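PDB 5IHS: endoglucanase, glycoside hydrolase family 5 protein from Cytophaga hutchinsonii, which hydrolyses internal beta-1,4-glucosidic bonds of cellulose, and probably takes part in the bacterium's use of crystalline cellulose. Local coordinates for residues Y119-Y124 against N152-V157. Sequence-based numbering, arbitrary orientation.
Sequences YVIIDY and NIIYEV
Ile153 CG2 sits 3.5 Å over one face of the Tyr155 ring, nearer its border than its centre, while Asn152 O lies at the edge of the Tyr119 ring. The carboxylates of Asp123 and Glu156 lie stacked, their planes 25° apart. These groups sit on neighbouring parallel strands of the eight-stranded TIM barrel, joined by helix 133-147 in a beta-alpha-beta unit. Five backbone hydrogen bonds zip 119-124 to 152-157; the one from Tyr124 N to Glu156 O, with an N-H...O angle of 176°, is almost straight. Between barrel and helices, Ile122 CD1 reaches obliquely to Ile153 CG2 at 3.9 Å, and the side chains of Val120 and Ile153 lie side by side, CG1 against CD1; Val110 of helix 99-116 packs against all three residues. On the other face, pointing into the barrel, the side chains of Ile121 and Ile154 cross obliquely, and the two acids follow. Glu156 is extended, CG anti to the backbone N (chi1 176°), so OE1 can salt-bridge Arg85 NE and OE2 hydrogen-bond Thr247 OG1; Asp123 OD2 is hydrogen-bonded to His125 ND1. If both acids are ionised, Arg85, only weakly paired with Asp123 OD2, would probably ease their repulsion; Asp123 OD1 and Glu156 OE1 lie 3.8 Å apart.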
loop_
_atom_site.group_PDB
_atom_site.type_symbol
_atom_site.label_atom_id
_atom_site.label_comp_id
_atom_site.label_asym_id
_atom_site.label_seq_id
_atom_site.Cartn_x
_atom_site.Cartn_y
_atom_site.Cartn_z
ATOM N N TYR A 119 -8.578 -5.289 -4.874
ATOM C CA TYR A 119 -8.375 -3.885 -4.541
ATOM C C TYR A 119 -7.007 -3.422 -5.043
ATOM O O TYR A 119 -6.094 -4.227 -5.270
ATOM C CB TYR A 119 -8.545 -3.655 -3.030
ATOM C CG TYR A 119 -9.971 -3.931 -2.571
ATOM C CD1 TYR A 119 -10.951 -2.950 -2.678
ATOM C CD2 TYR A 119 -10.347 -5.173 -2.078
ATOM C CE1 TYR A 119 -12.260 -3.201 -2.306
ATOM C CE2 TYR A 119 -11.646 -5.434 -1.697
ATOM C CZ TYR A 119 -12.602 -4.458 -1.820
ATOM O OH TYR A 119 -13.898 -4.779 -1.453
ATOM N N VAL A 120 -6.862 -2.108 -5.215
ATOM C CA VAL A 120 -5.627 -1.541 -5.744
ATOM C C VAL A 120 -5.341 -0.221 -5.044
ATOM O O VAL A 120 -6.237 0.627 -4.917
ATOM C CB VAL A 120 -5.663 -1.381 -7.281
ATOM C CG1 VAL A 120 -6.836 -0.534 -7.740
ATOM C CG2 VAL A 120 -4.341 -0.816 -7.799
ATOM N N ILE A 121 -4.096 -0.057 -4.599
ATOM C CA ILE A 121 -3.621 1.183 -3.996
ATOM C C ILE A 121 -2.870 1.983 -5.049
ATOM O O ILE A 121 -1.900 1.492 -5.635
ATOM C CB ILE A 121 -2.707 0.906 -2.798
ATOM C CG1 ILE A 121 -3.432 0.113 -1.711
ATOM C CG2 ILE A 121 -2.170 2.216 -2.236
ATOM C CD1 ILE A 121 -2.504 -0.496 -0.690
ATOM N N ILE A 122 -3.316 3.222 -5.256
ATOM C CA ILE A 122 -2.632 4.182 -6.113
ATOM C C ILE A 122 -1.707 4.978 -5.197
ATOM O O ILE A 122 -2.168 5.855 -4.467
ATOM C CB ILE A 122 -3.624 5.094 -6.840
ATOM C CG1 ILE A 122 -4.551 4.284 -7.752
ATOM C CG2 ILE A 122 -2.882 6.177 -7.632
ATOM C CD1 ILE A 122 -5.676 5.092 -8.344
ATOM N N ASP A 123 -0.403 4.657 -5.219
ATOM C CA ASP A 123 0.593 5.218 -4.304
ATOM C C ASP A 123 1.447 6.279 -4.995
ATOM O O ASP A 123 2.192 5.990 -5.944
ATOM C CB ASP A 123 1.448 4.074 -3.755
ATOM C CG ASP A 123 2.796 4.496 -3.180
ATOM O OD1 ASP A 123 2.926 5.587 -2.590
ATOM O OD2 ASP A 123 3.737 3.643 -3.317
ATOM N N TYR A 124 1.335 7.514 -4.504
ATOM C CA TYR A 124 2.184 8.633 -4.905
ATOM C C TYR A 124 3.490 8.461 -4.142
ATOM O O TYR A 124 3.617 8.855 -2.979
ATOM C CB TYR A 124 1.473 9.937 -4.574
ATOM C CG TYR A 124 1.961 11.158 -5.315
ATOM C CD1 TYR A 124 1.680 11.324 -6.672
ATOM C CD2 TYR A 124 2.678 12.155 -4.677
ATOM C CE1 TYR A 124 2.106 12.441 -7.363
ATOM C CE2 TYR A 124 3.104 13.283 -5.368
ATOM C CZ TYR A 124 2.817 13.414 -6.712
ATOM O OH TYR A 124 3.223 14.515 -7.432
ATOM N N ASN A 152 -12.828 -0.682 -6.109
ATOM C CA ASN A 152 -11.502 -1.278 -5.953
ATOM C C ASN A 152 -10.451 -0.286 -5.462
ATOM O O ASN A 152 -9.393 -0.721 -5.001
ATOM C CB ASN A 152 -11.015 -1.797 -7.309
ATOM C CG ASN A 152 -12.017 -2.693 -7.995
ATOM O OD1 ASN A 152 -13.130 -2.262 -8.321
ATOM N ND2 ASN A 152 -11.612 -3.935 -8.280
ATOM N N ILE A 153 -10.691 1.015 -5.609
ATOM C CA ILE A 153 -9.640 2.028 -5.508
ATOM C C ILE A 153 -9.389 2.429 -4.060
ATOM O O ILE A 153 -10.322 2.783 -3.332
ATOM C CB ILE A 153 -10.032 3.280 -6.309
ATOM C CG1 ILE A 153 -10.511 2.947 -7.734
ATOM C CG2 ILE A 153 -8.900 4.313 -6.265
ATOM C CD1 ILE A 153 -9.475 2.316 -8.595
ATOM N N ILE A 154 -8.109 2.470 -3.690
ATOM C CA ILE A 154 -7.602 3.071 -2.459
ATOM C C ILE A 154 -6.510 4.057 -2.874
ATOM O O ILE A 154 -5.637 3.713 -3.676
ATOM C CB ILE A 154 -7.015 1.986 -1.527
ATOM C CG1 ILE A 154 -8.087 0.952 -1.155
ATOM C CG2 ILE A 154 -6.391 2.615 -0.283
ATOM C CD1 ILE A 154 -7.515 -0.335 -0.592
ATOM N N TYR A 155 -6.575 5.291 -2.368
ATOM C CA TYR A 155 -5.584 6.308 -2.701
ATOM C C TYR A 155 -4.554 6.423 -1.584
ATOM O O TYR A 155 -4.912 6.408 -0.406
ATOM C CB TYR A 155 -6.240 7.674 -2.894
ATOM C CG TYR A 155 -7.345 7.699 -3.918
ATOM C CD1 TYR A 155 -7.074 7.910 -5.259
ATOM C CD2 TYR A 155 -8.664 7.525 -3.543
ATOM C CE1 TYR A 155 -8.093 7.945 -6.198
ATOM C CE2 TYR A 155 -9.692 7.562 -4.474
ATOM C CZ TYR A 155 -9.401 7.773 -5.797
ATOM O OH TYR A 155 -10.395 7.801 -6.750
ATOM N N GLU A 156 -3.278 6.585 -1.945
ATOM C CA GLU A 156 -2.189 6.773 -0.984
ATOM C C GLU A 156 -1.413 8.010 -1.437
ATOM O O GLU A 156 -0.649 7.973 -2.404
ATOM C CB GLU A 156 -1.334 5.512 -0.893
ATOM C CG GLU A 156 -0.130 5.672 0.021
ATOM C CD GLU A 156 0.718 4.420 0.144
ATOM O OE1 GLU A 156 0.476 3.434 -0.589
ATOM O OE2 GLU A 156 1.642 4.427 1.008
ATOM N N VAL A 157 -1.644 9.134 -0.748
ATOM C CA VAL A 157 -1.259 10.441 -1.290
ATOM C C VAL A 157 0.178 10.863 -1.021
ATOM O O VAL A 157 0.651 11.816 -1.654
ATOM C CB VAL A 157 -2.225 11.548 -0.821
ATOM C CG1 VAL A 157 -3.642 11.255 -1.313
ATOM C CG2 VAL A 157 -2.193 11.731 0.693
#